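Local coordinates for aspartate carbamoyltransferase (PDB 7K46), which probably catalyses the transfer of a carbamoyl group from carbamoyl phosphate to aspartate, an early step of pyrimidine synthesis, at residues L57-S62 against L110-A115; F69-M74 against Y313-R318; T95-I100 against A123-T128. All coordinates share one frame; numbering follows the deposited sequence.

How the interactions relate
All three contacts belong to, or lean on, the carbamoyl-phosphate half of the chain. Interaction 1 joins the middle strands, 53-58 and 109-113, of its four-stranded parallel sheet. Interaction 2, where helices 63-74 and 309-326 meet, lies on the face carrying Phe58 and Val111 (centres about 16 Å apart); Val111 touches Phe69. Interaction 3 pairs helices 96-104 and 117-126 on the other face (centres about 14 Å apart), bridged by Leu57 and Leu110. Interactions 2 and 3 do not touch (centres about 24 Å apart). Along the chain, segments of interaction 1 alternate with those of 2 and of 3, and both segments of 3 fall between those of 2. Helix 309-326 ties the carboxyl-terminal end back to this domain.

Interaction 1. Residues L57-S62 against L110-A115; sequences LFFEDS and LVLRHA
Glu60 and Arg113 are brought together by one turn in each side chain: Glu60 CG stands between its backbone N and carbonyl carbon (chi1 48°) with the rest of the chain extended, while Arg113 CD is swung aside at chi2 (86°). The two side chains cross at about a right angle, and Arg113 NE donates to Glu60 OE2 over 2.7 Å in a salt bridge. The carboxylate is approached on its anti side and from out of its plane, and the bond is bent, 145° at the hydrogen. Over one guanidinium face lies Ser62, with Ser62 CB 3.6 Å from Arg113 CZ. Nearer the backbone, Arg113 CB rests 3.5 Å from the centroid of the Phe58 ring, a CH-pi contact above the ring centre, and Val111 CG1 meets the ring edge at Phe58 CE1 (3.7 Å).

Strands 53-58 and 109-113 are neighbours in the parallel sheet. Leu57 N donates to Val111 O (2.7 Å) and Arg113 N to Leu57 O (3.1 Å); Phe59 N then reaches Arg113 O (2.8 Å), carrying the pairing one residue past strand 53-58. On the opposite face Leu57 and Leu112 run side by side. There His114 CD2 also lies over the Phe59 ring near its rim, 3.5 Å from Phe59 CG, with the two rings oblique; His114 ND1 is engaged by Lys116 N.

Ser62 opens an S-S-R-T sequence matching the family's carbamoyl-phosphate motif, and in relatives an arginine placed like Arg113 takes part in binding that substrate. Here NE is held by Glu60 and NH1 by Ala134 O, so two polar bonds at different nitrogens fix the direction of the guanidinium, and binding would probably have to alter or share that grip.

Interaction 2. Residues F69-M74 against Y313-R318; sequences FCAAMM and YGLFMR
Phe69 and Arg318 begin a buried helix-helix contact that crosses between the two family regions of the carbamoyltransferase fold: helix 63-74 belongs to the carbamoyl-phosphate region, and helix 309-326, from the end of the aspartate-binding region, comes back to pack on it. The axes of the short segments approach to 8.6 Å at a signed crossing angle of -54°. No hydrogen bond links the two segments; they are joined by apolar packing and one CH-pi contact.

At the first position, Phe69 presents a ring face to Arg318. Arg318 CD sits over the middle of that face, 3.9 Å from the Phe69 centroid and only 5° off the ring normal, which is the CH-pi contact. The arginine chain is extended from CG to NE and crosses the phenyl side chain at about a right angle, bringing Arg318 NE to 3.5 Å from Phe69 CE2. Beyond the ring, the guanidinium is anchored by Thr143, whose OG1 bonds NH2, and more weakly by Ser68 at NH1.

Two residues further on, Ala71 directs its methyl group at the partner helix, and Ala71 CB lies 3.9 Å from Leu315 CD1. Tyr106 of the second subunit packs on both Ala71 and Leu315, so this end of the contact adjoins a subunit interface.

Ala72 follows, where the CA atoms of the two segments are nearest, Ala72 CA to Leu315 CA 5.7 Å. The small side chain fits between the two partner residues, with Ala72 CB 3.9 Å from Arg318 CB and also close to the carbonyl oxygen of Leu315. Leu315 CG is anti to its backbone N (chi1 169°), and from that branch point Leu315 CD1 lies beside the methyl groups of Ala71 and Ala72, 3.5 Å from Ala72 N.

Interaction 3. Residues T95-I100 against A123-T128; sequences TLQDTI and AMSVAT
Ile100 carries most of the apolar contact, and its two branches meet largely different side chains. Ile100 CG1 is anti to the carbonyl carbon (chi1 -65°) and lies 3.7 Å from Ala123 CB, while Ile100 CD1, one bond further out, stays beside the same methyl group at 3.8 Å from Ala123 CB. On the other branch, Ile100 CG2 touches two residues, Val126 CG2 at 3.9 Å and Ala127 CB at 3.8 Å. Val126 also reaches the neighbouring turn of the first helix. Val126 CG2 is 3.8 Å from Gln97 O, and Val126 CG1 faces Gln97 CG, the two side chains crossing at about a right angle.

This packing places helices 96-104 and 117-126 beside one another on one face of the parallel sheet of the carbamoyl-phosphate region. They belong to successive beta-alpha-beta crossovers: the first helix leads into strand 109-113, and the second carries the chain from that strand to strand 131-133. Leu57 of strand 53-58 touches Ile100, and Ile131 of strand 131-133, at the edge of the sheet within this chain, touches Ala123, so the sheet underlies both sides of the pair.

One water links the segments. The water donates to Ser125 OG at 2.8 Å and accepts a weak bond from Gln97 NE2, 3.3 Å away; a bend at chi2 (90°) directs Gln97 CD back from the extended course. Ser125 OG is also bonded to Gln122 O.

Within the first segment Thr95 is the N-cap of helix 96-104, with Thr95 OG1 accepting from Asp98 N at 3.0 Å and 158° at the hydrogen. Separately, the Asp98 side chain forms a salt bridge with Arg291 of the third subunit. In the second segment, Ala123 O accepts from both Val126 N and Ala127 N.

Interaction 1. Residues L57-S62 against L110-A115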
loop_
_atom_site.group_PDB
_atom_site.type_symbol
_atom_site.label_atom_id
_atom_site.label_comp_id
_atom_site.label_asym_id
_atom_site.label_seq_id
_atom_site.Cartn_x
_atom_site.Cartn_y
_atom_site.Cartn_z
ATOM N N LEU A 57 8.634 -0.935 -8.155
ATOM C CA LEU A 57 8.912 0.422 -8.617
ATOM C C LEU A 57 8.294 0.518 -10.007
ATOM O O LEU A 57 8.888 0.060 -10.987
ATOM C CB LEU A 57 10.414 0.714 -8.628
ATOM C CG LEU A 57 10.819 2.179 -8.816
ATOM C CD1 LEU A 57 10.424 3.014 -7.588
ATOM C CD2 LEU A 57 12.314 2.289 -9.105
ATOM N N PHE A 58 7.089 1.083 -10.087
ATOM C CA PHE A 58 6.293 1.060 -11.310
ATOM C C PHE A 58 6.167 2.483 -11.838
ATOM O O PHE A 58 5.497 3.328 -11.232
ATOM C CB PHE A 58 4.922 0.425 -11.062
ATOM C CG PHE A 58 4.910 -1.077 -11.196
ATOM C CD1 PHE A 58 5.822 -1.864 -10.502
ATOM C CD2 PHE A 58 3.968 -1.706 -12.006
ATOM C CE1 PHE A 58 5.809 -3.255 -10.625
ATOM C CE2 PHE A 58 3.950 -3.094 -12.138
ATOM C CZ PHE A 58 4.864 -3.870 -11.444
ATOM N N PHE A 59 6.844 2.754 -12.951
ATOM C CA PHE A 59 6.791 4.063 -13.586
ATOM C C PHE A 59 5.615 4.199 -14.540
ATOM O O PHE A 59 5.309 5.314 -14.978
ATOM C CB PHE A 59 8.099 4.343 -14.333
ATOM C CG PHE A 59 9.268 4.604 -13.422
ATOM C CD1 PHE A 59 9.968 3.551 -12.855
ATOM C CD2 PHE A 59 9.663 5.902 -13.132
ATOM C CE1 PHE A 59 11.039 3.783 -12.011
ATOM C CE2 PHE A 59 10.741 6.138 -12.290
ATOM C CZ PHE A 59 11.428 5.072 -11.730
ATOM N N GLU A 60 4.968 3.098 -14.882
ATOM C CA GLU A 60 3.713 3.117 -15.610
ATOM C C GLU A 60 2.726 2.231 -14.865
ATOM O O GLU A 60 3.114 1.272 -14.195
ATOM C CB GLU A 60 3.894 2.644 -17.061
ATOM C CG GLU A 60 4.685 1.357 -17.208
ATOM C CD GLU A 60 4.781 0.897 -18.651
ATOM O OE1 GLU A 60 4.484 1.727 -19.541
ATOM O OE2 GLU A 60 5.148 -0.284 -18.891
ATOM N N ASP A 61 1.450 2.574 -14.965
ATOM C CA ASP A 61 0.426 1.793 -14.288
ATOM C C ASP A 61 0.252 0.444 -14.973
ATOM O O ASP A 61 0.130 0.369 -16.198
ATOM C CB ASP A 61 -0.900 2.550 -14.280
ATOM C CG ASP A 61 -0.873 3.760 -13.367
ATOM O OD1 ASP A 61 0.135 3.945 -12.648
ATOM O OD2 ASP A 61 -1.865 4.520 -13.365
ATOM N N SER A 62 0.254 -0.627 -14.178
ATOM C CA SER A 62 -0.199 -1.938 -14.648
ATOM C C SER A 62 -0.666 -2.680 -13.396
ATOM O O SER A 62 0.052 -3.516 -12.844
ATOM C CB SER A 62 0.876 -2.726 -15.399
ATOM O OG SER A 62 0.371 -3.996 -15.808
ATOM N N LEU A 110 13.535 -6.535 -6.018
ATOM C CA LEU A 110 12.904 -5.383 -6.640
ATOM C C LEU A 110 12.079 -5.850 -7.832
ATOM O O LEU A 110 12.413 -6.850 -8.473
ATOM C CB LEU A 110 13.953 -4.359 -7.106
ATOM C CG LEU A 110 15.091 -3.976 -6.151
ATOM C CD1 LEU A 110 15.888 -2.801 -6.737
ATOM C CD2 LEU A 110 14.532 -3.601 -4.799
ATOM N N VAL A 111 10.984 -5.136 -8.115
ATOM C CA VAL A 111 10.166 -5.391 -9.306
ATOM C C VAL A 111 10.074 -4.079 -10.073
ATOM O O VAL A 111 9.470 -3.117 -9.582
ATOM C CB VAL A 111 8.762 -5.920 -8.958
ATOM C CG1 VAL A 111 7.971 -6.234 -10.244
ATOM C CG2 VAL A 111 8.838 -7.161 -8.050
ATOM N N LEU A 112 10.656 -4.035 -11.276
ATOM C CA LEU A 112 10.743 -2.804 -12.060
ATOM C C LEU A 112 9.807 -2.852 -13.266
ATOM O O LEU A 112 9.873 -3.782 -14.084
ATOM C CB LEU A 112 12.176 -2.544 -12.542
ATOM C CG LEU A 112 12.313 -1.280 -13.406
ATOM C CD1 LEU A 112 12.102 -0.013 -12.553
ATOM C CD2 LEU A 112 13.656 -1.234 -14.133
ATOM N N ARG A 113 8.964 -1.831 -13.386
ATOM C CA ARG A 113 8.121 -1.621 -14.560
ATOM C C ARG A 113 8.415 -0.230 -15.113
ATOM O O ARG A 113 8.073 0.785 -14.491
ATOM C CB ARG A 113 6.647 -1.778 -14.198
ATOM C CG ARG A 113 5.695 -1.449 -15.322
ATOM C CD ARG A 113 5.459 -2.650 -16.210
ATOM N NE ARG A 113 4.479 -2.360 -17.250
ATOM C CZ ARG A 113 3.617 -3.246 -17.738
ATOM N NH1 ARG A 113 3.585 -4.497 -17.297
ATOM N NH2 ARG A 113 2.759 -2.864 -18.686
ATOM N N HIS A 114 9.061 -0.187 -16.274
ATOM C CA HIS A 114 9.443 1.056 -16.930
ATOM C C HIS A 114 9.345 0.819 -18.428
ATOM O O HIS A 114 9.712 -0.257 -18.903
ATOM C CB HIS A 114 10.872 1.462 -16.542
ATOM C CG HIS A 114 11.212 2.890 -16.841
ATOM N ND1 HIS A 114 11.316 3.382 -18.126
ATOM C CD2 HIS A 114 11.508 3.925 -16.017
ATOM C CE1 HIS A 114 11.643 4.663 -18.079
ATOM N NE2 HIS A 114 11.761 5.017 -16.811
ATOM N N ALA A 115 8.842 1.809 -19.169
ATOM C CA ALA A 115 8.672 1.612 -20.608
ATOM C C ALA A 115 10.006 1.473 -21.339
ATOM O O ALA A 115 10.066 0.826 -22.393
ATOM C CB ALA A 115 7.861 2.759 -21.215
#

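Interaction 2. Residues F69-M74 against Y313-R318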
loop_
_atom_site.group_PDB
_atom_site.type_symbol
_atom_site.label_atom_id
_atom_site.label_comp_id
_atom_site.label_asym_id
_atom_site.label_seq_id
_atom_site.Cartn_x
_atom_site.Cartn_y
_atom_site.Cartn_z
ATOM N N PHE A 69 2.364 -9.732 -8.677
ATOM C CA PHE A 69 3.653 -9.823 -7.981
ATOM C C PHE A 69 3.484 -9.665 -6.473
ATOM O O PHE A 69 4.097 -10.402 -5.690
ATOM C CB PHE A 69 4.629 -8.754 -8.498
ATOM C CG PHE A 69 5.433 -9.188 -9.693
ATOM C CD1 PHE A 69 6.509 -10.054 -9.538
ATOM C CD2 PHE A 69 5.131 -8.709 -10.956
ATOM C CE1 PHE A 69 7.267 -10.467 -10.645
ATOM C CE2 PHE A 69 5.882 -9.105 -12.066
ATOM C CZ PHE A 69 6.952 -9.987 -11.904
ATOM N N CYS A 70 2.677 -8.692 -6.049
ATOM C CA CYS A 70 2.479 -8.470 -4.617
ATOM C C CYS A 70 1.777 -9.649 -3.962
ATOM O O CYS A 70 2.169 -10.085 -2.874
ATOM C CB CYS A 70 1.681 -7.189 -4.383
ATOM S SG CYS A 70 2.628 -5.734 -4.901
ATOM N N ALA A 71 0.732 -10.171 -4.606
ATOM C CA ALA A 71 0.022 -11.314 -4.037
ATOM C C ALA A 71 0.918 -12.545 -3.981
ATOM O O ALA A 71 0.888 -13.303 -3.002
ATOM C CB ALA A 71 -1.236 -11.605 -4.849
ATOM N N ALA A 72 1.709 -12.768 -5.035
ATOM C CA ALA A 72 2.660 -13.881 -5.044
ATOM C C ALA A 72 3.624 -13.786 -3.870
ATOM O O ALA A 72 3.872 -14.778 -3.171
ATOM C CB ALA A 72 3.435 -13.907 -6.364
ATOM N N MET A 73 4.184 -12.591 -3.644
ATOM C CA MET A 73 5.104 -12.403 -2.527
ATOM C C MET A 73 4.420 -12.703 -1.191
ATOM O O MET A 73 4.975 -13.408 -0.340
ATOM C CB MET A 73 5.654 -10.971 -2.557
ATOM C CG MET A 73 6.758 -10.694 -1.529
ATOM S SD MET A 73 8.263 -11.595 -1.972
ATOM C CE MET A 73 9.384 -11.016 -0.678
ATOM N N MET A 74 3.201 -12.197 -0.993
ATOM C CA MET A 74 2.548 -12.382 0.303
ATOM C C MET A 74 2.105 -13.828 0.530
ATOM O O MET A 74 2.100 -14.297 1.675
ATOM C CB MET A 74 1.359 -11.420 0.427
ATOM C CG MET A 74 1.809 -9.956 0.391
ATOM S SD MET A 74 0.405 -8.818 0.490
ATOM C CE MET A 74 1.231 -7.242 0.185
ATOM N N TYR A 313 -2.860 -18.616 -13.276
ATOM C CA TYR A 313 -1.564 -19.199 -13.596
ATOM C C TYR A 313 -0.448 -18.173 -13.443
ATOM O O TYR A 313 0.654 -18.525 -13.013
ATOM C CB TYR A 313 -1.572 -19.790 -15.008
ATOM C CG TYR A 313 -2.478 -20.990 -15.135
ATOM C CD1 TYR A 313 -2.261 -22.130 -14.375
ATOM C CD2 TYR A 313 -3.549 -20.982 -16.026
ATOM C CE1 TYR A 313 -3.099 -23.241 -14.481
ATOM C CE2 TYR A 313 -4.390 -22.086 -16.148
ATOM C CZ TYR A 313 -4.160 -23.209 -15.368
ATOM O OH TYR A 313 -4.997 -24.299 -15.499
ATOM N N GLY A 314 -0.722 -16.899 -13.749
ATOM C CA GLY A 314 0.277 -15.864 -13.515
ATOM C C GLY A 314 0.673 -15.742 -12.051
ATOM O O GLY A 314 1.854 -15.584 -11.729
ATOM N N LEU A 315 -0.308 -15.822 -11.145
ATOM C CA LEU A 315 0.007 -15.815 -9.717
ATOM C C LEU A 315 0.979 -16.939 -9.360
ATOM O O LEU A 315 1.996 -16.713 -8.699
ATOM C CB LEU A 315 -1.281 -15.940 -8.892
ATOM C CG LEU A 315 -1.078 -16.201 -7.390
ATOM C CD1 LEU A 315 -0.499 -14.970 -6.677
ATOM C CD2 LEU A 315 -2.398 -16.625 -6.731
ATOM N N PHE A 316 0.690 -18.162 -9.797
ATOM C CA PHE A 316 1.523 -19.275 -9.353
ATOM C C PHE A 316 2.877 -19.320 -10.062
ATOM O O PHE A 316 3.882 -19.727 -9.453
ATOM C CB PHE A 316 0.734 -20.575 -9.503
ATOM C CG PHE A 316 -0.422 -20.658 -8.541
ATOM C CD1 PHE A 316 -0.190 -20.647 -7.176
ATOM C CD2 PHE A 316 -1.732 -20.692 -8.997
ATOM C CE1 PHE A 316 -1.243 -20.690 -6.273
ATOM C CE2 PHE A 316 -2.785 -20.736 -8.108
ATOM C CZ PHE A 316 -2.536 -20.734 -6.737
ATOM N N MET A 317 2.951 -18.867 -11.313
ATOM C CA MET A 317 4.261 -18.751 -11.951
ATOM C C MET A 317 5.125 -17.726 -11.227
ATOM O O MET A 317 6.325 -17.942 -11.018
ATOM C CB MET A 317 4.101 -18.381 -13.430
ATOM C CG MET A 317 5.440 -18.129 -14.174
ATOM S SD MET A 317 6.603 -19.517 -14.109
ATOM C CE MET A 317 5.794 -20.780 -15.124
ATOM N N ARG A 318 4.531 -16.607 -10.819
ATOM C CA ARG A 318 5.328 -15.603 -10.128
ATOM C C ARG A 318 5.743 -16.074 -8.738
ATOM O O ARG A 318 6.842 -15.747 -8.282
ATOM C CB ARG A 318 4.557 -14.286 -10.074
ATOM C CG ARG A 318 4.494 -13.624 -11.451
ATOM C CD ARG A 318 3.617 -12.368 -11.469
ATOM N NE ARG A 318 3.676 -11.771 -12.800
ATOM C CZ ARG A 318 2.660 -11.697 -13.649
ATOM N NH1 ARG A 318 1.441 -12.088 -13.307
ATOM N NH2 ARG A 318 2.873 -11.217 -14.874
#

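Interaction 3. Residues T95-I100 against A123-T128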
loop_
_atom_site.group_PDB
_atom_site.type_symbol
_atom_site.label_atom_id
_atom_site.label_comp_id
_atom_site.label_asym_id
_atom_site.label_seq_id
_atom_site.Cartn_x
_atom_site.Cartn_y
_atom_site.Cartn_z
ATOM N N THR A 95 18.256 10.553 -9.935
ATOM C CA THR A 95 18.495 9.532 -10.951
ATOM C C THR A 95 17.791 8.227 -10.594
ATOM O O THR A 95 17.553 7.915 -9.420
ATOM C CB THR A 95 19.993 9.268 -11.110
ATOM O OG1 THR A 95 20.508 8.740 -9.881
ATOM C CG2 THR A 95 20.722 10.545 -11.469
ATOM N N LEU A 96 17.446 7.452 -11.629
ATOM C CA LEU A 96 16.887 6.124 -11.392
ATOM C C LEU A 96 17.863 5.261 -10.605
ATOM O O LEU A 96 17.454 4.486 -9.730
ATOM C CB LEU A 96 16.533 5.453 -12.722
ATOM C CG LEU A 96 16.146 3.965 -12.642
ATOM C CD1 LEU A 96 14.891 3.770 -11.812
ATOM C CD2 LEU A 96 15.978 3.371 -14.035
ATOM N N GLN A 97 19.163 5.402 -10.890
ATOM C CA GLN A 97 20.177 4.655 -10.154
ATOM C C GLN A 97 20.092 4.930 -8.659
ATOM O O GLN A 97 20.125 3.998 -7.848
ATOM C CB GLN A 97 21.575 4.997 -10.679
ATOM C CG GLN A 97 21.875 4.447 -12.080
ATOM C CD GLN A 97 21.481 5.404 -13.202
ATOM O OE1 GLN A 97 20.602 6.260 -13.039
ATOM N NE2 GLN A 97 22.135 5.259 -14.353
ATOM N N ASP A 98 19.991 6.208 -8.271
ATOM C CA ASP A 98 19.908 6.522 -6.845
ATOM C C ASP A 98 18.643 5.956 -6.226
ATOM O O ASP A 98 18.648 5.546 -5.058
ATOM C CB ASP A 98 19.972 8.033 -6.616
ATOM C CG ASP A 98 21.387 8.577 -6.713
ATOM O OD1 ASP A 98 22.329 7.769 -6.907
ATOM O OD2 ASP A 98 21.557 9.811 -6.605
ATOM N N THR A 99 17.545 5.924 -6.987
ATOM C CA THR A 99 16.319 5.334 -6.465
ATOM C C THR A 99 16.494 3.841 -6.221
ATOM O O THR A 99 16.055 3.321 -5.185
ATOM C CB THR A 99 15.160 5.598 -7.422
ATOM O OG1 THR A 99 14.966 7.015 -7.538
ATOM C CG2 THR A 99 13.876 4.948 -6.896
ATOM N N ILE A 100 17.129 3.139 -7.168
ATOM C CA ILE A 100 17.404 1.712 -6.996
ATOM C C ILE A 100 18.245 1.476 -5.744
ATOM O O ILE A 100 17.957 0.575 -4.946
ATOM C CB ILE A 100 18.089 1.147 -8.257
ATOM C CG1 ILE A 100 17.129 1.214 -9.457
ATOM C CG2 ILE A 100 18.606 -0.289 -8.022
ATOM C CD1 ILE A 100 15.860 0.361 -9.296
ATOM N N ALA A 123 19.167 0.185 -13.918
ATOM C CA ALA A 123 18.859 -0.389 -12.613
ATOM C C ALA A 123 19.796 -1.547 -12.294
ATOM O O ALA A 123 20.374 -1.617 -11.201
ATOM C CB ALA A 123 17.397 -0.840 -12.569
ATOM N N MET A 124 19.969 -2.467 -13.244
ATOM C CA MET A 124 20.863 -3.592 -12.998
ATOM C C MET A 124 22.322 -3.162 -12.892
ATOM O O MET A 124 23.122 -3.895 -12.305
ATOM C CB MET A 124 20.676 -4.650 -14.088
ATOM C CG MET A 124 19.307 -5.345 -13.967
ATOM S SD MET A 124 19.146 -6.804 -15.013
ATOM C CE MET A 124 19.639 -6.128 -16.599
ATOM N N SER A 125 22.680 -1.987 -13.418
ATOM C CA SER A 125 24.062 -1.526 -13.320
ATOM C C SER A 125 24.470 -1.204 -11.884
ATOM O O SER A 125 25.671 -1.158 -11.594
ATOM C CB SER A 125 24.285 -0.298 -14.214
ATOM O OG SER A 125 23.897 0.918 -13.577
ATOM N N VAL A 126 23.511 -0.960 -10.990
ATOM C CA VAL A 126 23.822 -0.633 -9.601
ATOM C C VAL A 126 23.129 -1.538 -8.594
ATOM O O VAL A 126 23.527 -1.551 -7.415
ATOM C CB VAL A 126 23.483 0.845 -9.289
ATOM C CG1 VAL A 126 24.283 1.801 -10.178
ATOM C CG2 VAL A 126 21.967 1.097 -9.393
ATOM N N ALA A 127 22.091 -2.288 -8.966
ATOM C CA ALA A 127 21.333 -3.049 -7.981
ATOM C C ALA A 127 22.192 -4.124 -7.327
ATOM O O ALA A 127 23.050 -4.736 -7.969
ATOM C CB ALA A 127 20.109 -3.695 -8.632
ATOM N N THR A 128 21.971 -4.343 -6.030
ATOM C CA THR A 128 22.634 -5.428 -5.322
ATOM C C THR A 128 21.688 -6.572 -4.986
ATOM O O THR A 128 22.137 -7.587 -4.458
ATOM C CB THR A 128 23.292 -4.924 -4.028
ATOM O OG1 THR A 128 22.282 -4.407 -3.158
ATOM C CG2 THR A 128 24.314 -3.818 -4.336
HETATM O O HOH W 1 24.896 3.528 -13.748
#